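Local coordinates for protein neurotrypsin (Mus musculus, PDB 6H8M) that is a secreted, multidomain serine protease of the brain with a role in neuronal plasticity, of which this chain is the third scavenger receptor cysteine-rich domain, at residues I6-G11 / A41-Q46. Residues are numbered along the deposited sequence; the frame is centred on the assembly and turned at random.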
ATOM      1  N   ILE A   6       1.756  -0.205  -9.661  1.00 38.52           N
ATOM      2  CA  ILE A   6       1.213  -0.796  -8.463  1.00 38.08           C
ATOM      3  C   ILE A   6       0.303  -1.960  -8.822  1.00 35.17           C
ATOM      4  O   ILE A   6      -0.346  -1.994  -9.952  1.00 39.72           O
ATOM      5  CB  ILE A   6       0.481   0.265  -7.608  1.00 39.33           C
ATOM      6  CG1 ILE A   6      -0.706   0.875  -8.289  1.00 45.15           C
ATOM      7  CG2 ILE A   6       1.424   1.354  -7.178  1.00 45.82           C
ATOM      8  CD1 ILE A   6      -1.505   1.739  -7.335  1.00 48.14           C
ATOM      9  N   ARG A   7       0.291  -2.955  -7.940  1.00 35.72           N
ATOM     10  CA  ARG A   7      -0.616  -4.097  -8.081  1.00 38.43           C
ATOM     11  C   ARG A   7      -1.022  -4.570  -6.708  1.00 40.34           C
ATOM     12  O   ARG A   7      -0.337  -4.359  -5.756  1.00 37.42           O
ATOM     13  CB  ARG A   7       0.054  -5.222  -8.887  1.00 39.26           C
ATOM     14  CG  ARG A   7       1.249  -5.897  -8.233  1.00 40.85           C
ATOM     15  CD  ARG A   7       1.926  -6.921  -9.130  1.00 46.01           C
ATOM     16  NE  ARG A   7       2.972  -7.573  -8.343  1.00 48.26           N
ATOM     17  CZ  ARG A   7       3.916  -8.320  -8.837  1.00 53.22           C
ATOM     18  NH1 ARG A   7       3.960  -8.500 -10.147  1.00 52.83           N
ATOM     19  NH2 ARG A   7       4.786  -8.887  -8.024  1.00 48.16           N
ATOM     20  N   LEU A   8      -2.161  -5.261  -6.634  1.00 34.36           N
ATOM     21  CA  LEU A   8      -2.616  -5.937  -5.442  1.00 37.19           C
ATOM     22  C   LEU A   8      -2.476  -7.470  -5.610  1.00 41.22           C
ATOM     23  O   LEU A   8      -2.741  -7.979  -6.732  1.00 41.53           O
ATOM     24  CB  LEU A   8      -4.099  -5.638  -5.164  1.00 37.58           C
ATOM     25  CG  LEU A   8      -4.397  -4.146  -5.020  1.00 39.67           C
ATOM     26  CD1 LEU A   8      -5.868  -3.989  -4.651  1.00 39.76           C
ATOM     27  CD2 LEU A   8      -3.462  -3.439  -4.020  1.00 40.60           C
ATOM     28  N   VAL A   9      -1.912  -8.131  -4.599  1.00 38.53           N
ATOM     29  CA  VAL A   9      -1.602  -9.559  -4.678  1.00 38.40           C
ATOM     30  C   VAL A   9      -2.217 -10.298  -3.491  1.00 38.93           C
ATOM     31  O   VAL A   9      -2.323  -9.785  -2.386  1.00 40.05           O
ATOM     32  CB  VAL A   9      -0.058  -9.727  -4.658  1.00 44.68           C
ATOM     33  CG1 VAL A   9       0.354 -11.197  -4.888  1.00 53.65           C
ATOM     34  CG2 VAL A   9       0.584  -8.847  -5.729  1.00 49.23           C
ATOM     35  N   ASP A  10      -2.667 -11.547  -3.737  1.00 41.83           N
ATOM     36  CA  ASP A  10      -3.058 -12.482  -2.676  1.00 46.17           C
ATOM     37  C   ASP A  10      -4.399 -12.134  -2.004  1.00 46.21           C
ATOM     38  O   ASP A  10      -4.687 -12.715  -0.949  1.00 44.80           O
ATOM     39  CB  ASP A  10      -1.980 -12.652  -1.608  1.00 42.17           C
ATOM     40  CG  ASP A  10      -0.798 -13.474  -2.036  1.00 54.25           C
ATOM     41  OD1 ASP A  10      -0.951 -14.286  -2.947  1.00 53.66           O
ATOM     42  OD2 ASP A  10       0.247 -13.330  -1.444  1.00 51.14           O
ATOM     43  N   GLY A  11      -5.196 -11.292  -2.627  1.00 42.88           N
ATOM     44  CA  GLY A  11      -6.570 -11.001  -2.229  1.00 42.62           C
ATOM     45  C   GLY A  11      -7.522 -12.064  -2.735  1.00 49.49           C
ATOM     46  O   GLY A  11      -7.186 -12.832  -3.565  1.00 46.41           O
ATOM     47  N   ALA A  41      -7.122   4.834   0.349  1.00 42.16           N
ATOM     48  CA  ALA A  41      -7.898   5.653  -0.606  1.00 43.95           C
ATOM     49  C   ALA A  41      -7.015   5.990  -1.813  1.00 44.10           C
ATOM     50  O   ALA A  41      -7.479   5.900  -2.988  1.00 44.90           O
ATOM     51  CB  ALA A  41      -8.490   6.911   0.054  1.00 48.64           C
ATOM     52  N   VAL A  42      -5.740   6.316  -1.571  1.00 46.02           N
ATOM     53  CA  VAL A  42      -4.882   6.748  -2.595  1.00 44.74           C
ATOM     54  C   VAL A  42      -4.516   5.563  -3.519  1.00 47.00           C
ATOM     55  O   VAL A  42      -4.563   5.659  -4.732  1.00 46.79           O
ATOM     56  CB  VAL A  42      -3.613   7.422  -2.053  1.00 50.87           C
ATOM     57  CG1 VAL A  42      -2.581   7.671  -3.167  1.00 50.68           C
ATOM     58  CG2 VAL A  42      -3.951   8.724  -1.344  1.00 56.37           C
ATOM     59  N   ILE A  43      -4.176   4.429  -2.925  1.00 41.89           N
ATOM     60  CA  ILE A  43      -3.897   3.248  -3.754  1.00 38.24           C
ATOM     61  C   ILE A  43      -5.093   2.884  -4.616  1.00 41.48           C
ATOM     62  O   ILE A  43      -4.943   2.622  -5.849  1.00 41.46           O
ATOM     63  CB  ILE A  43      -3.510   2.079  -2.825  1.00 39.99           C
ATOM     64  CG1 ILE A  43      -2.211   2.352  -2.078  1.00 41.59           C
ATOM     65  CG2 ILE A  43      -3.453   0.776  -3.636  1.00 40.76           C
ATOM     66  CD1 ILE A  43      -1.016   2.540  -2.957  1.00 45.40           C
ATOM     67  N   CYS A  44      -6.271   2.807  -3.996  1.00 41.08           N
ATOM     68  CA  CYS A  44      -7.468   2.426  -4.677  1.00 45.45           C
ATOM     69  C   CYS A  44      -7.852   3.426  -5.790  1.00 43.06           C
ATOM     70  O   CYS A  44      -8.237   3.014  -6.919  1.00 43.87           O
ATOM     71  CB  CYS A  44      -8.592   2.232  -3.671  1.00 46.41           C
ATOM     72  SG  CYS A  44      -8.265   0.785  -2.593  1.00 45.78           S
ATOM     73  N   ARG A  45      -7.644   4.721  -5.527  1.00 45.93           N
ATOM     74  CA  ARG A  45      -7.866   5.792  -6.519  1.00 50.20           C
ATOM     75  C   ARG A  45      -6.945   5.591  -7.727  1.00 47.44           C
ATOM     76  O   ARG A  45      -7.387   5.631  -8.839  1.00 45.18           O
ATOM     77  CB  ARG A  45      -7.733   7.181  -5.863  1.00 54.88           C
ATOM     78  CG  ARG A  45      -8.069   8.357  -6.783  1.00 61.93           C
ATOM     79  CD  ARG A  45      -8.102   9.700  -6.044  1.00 59.05           C
ATOM     80  NE  ARG A  45      -9.024   9.764  -4.924  1.00 60.48           N
ATOM     81  CZ  ARG A  45      -8.681   9.796  -3.638  1.00 62.31           C
ATOM     82  NH1 ARG A  45      -7.410   9.885  -3.251  1.00 58.13           N
ATOM     83  NH2 ARG A  45      -9.638   9.729  -2.730  1.00 63.04           N
ATOM     84  N   GLN A  46      -5.661   5.340  -7.507  1.00 47.76           N
ATOM     85  CA  GLN A  46      -4.735   5.149  -8.569  1.00 46.48           C
ATOM     86  C   GLN A  46      -5.137   3.927  -9.423  1.00 45.06           C
ATOM     87  O   GLN A  46      -4.939   3.969 -10.653  1.00 44.57           O
ATOM     88  CB  GLN A  46      -3.301   5.053  -8.078  1.00 45.65           C
ATOM     89  CG  GLN A  46      -2.303   5.046  -9.235  1.00 46.11           C
ATOM     90  CD  GLN A  46      -0.870   4.757  -8.889  1.00 45.35           C
ATOM     91  OE1 GLN A  46      -0.355   5.157  -7.864  1.00 48.06           O
ATOM     92  NE2 GLN A  46      -0.162   4.197  -9.835  1.00 42.96           N
TER
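I6 and Q46 make the tightest part of this contact, at its partly exposed margin: the CD1 methyl of I6 lies 3.5 Å from CD of Q46 and 3.8 Å from its CB, so the isoleucine tip lies across the glutamine chain, touching it from CB to the amide. With chi1 at 63° putting CG1 of I6 between its own backbone N and carbonyl carbon, and chi2 extended, CD1 reaches the helix, where it also comes within 3.8 Å of the carbonyl O of I43. The amide of Q46 is held at both ends, NE2 bonding to the carbonyl O of F4 and OE1 accepting a hydrogen bond from the backbone N of L82, which should fix the rotation of the group that I6 touches. In the scavenger receptor cysteine-rich fold, this is where edge strand 6-10 of the curved sheet that cradles the helix meets helix 37-46; the two short segments cross at -107° with their axes 9.6 Å apart, and no hydrogen bond joins them. Packing is looser on the inner side, around buried I43, whose CG2 stands 4.3 Å from I6 CD1 and 4.2 Å from L8 CD2. I43 also packs on W35, and L8 leans on L47 and V103, while C44 ties the helix to strand 102-105 through its disulfide with C105. On the strand's other face the CB of R7 is turned from the helix, and its guanidinium makes a salt bridge with E20 and a cation-pi contact with W27.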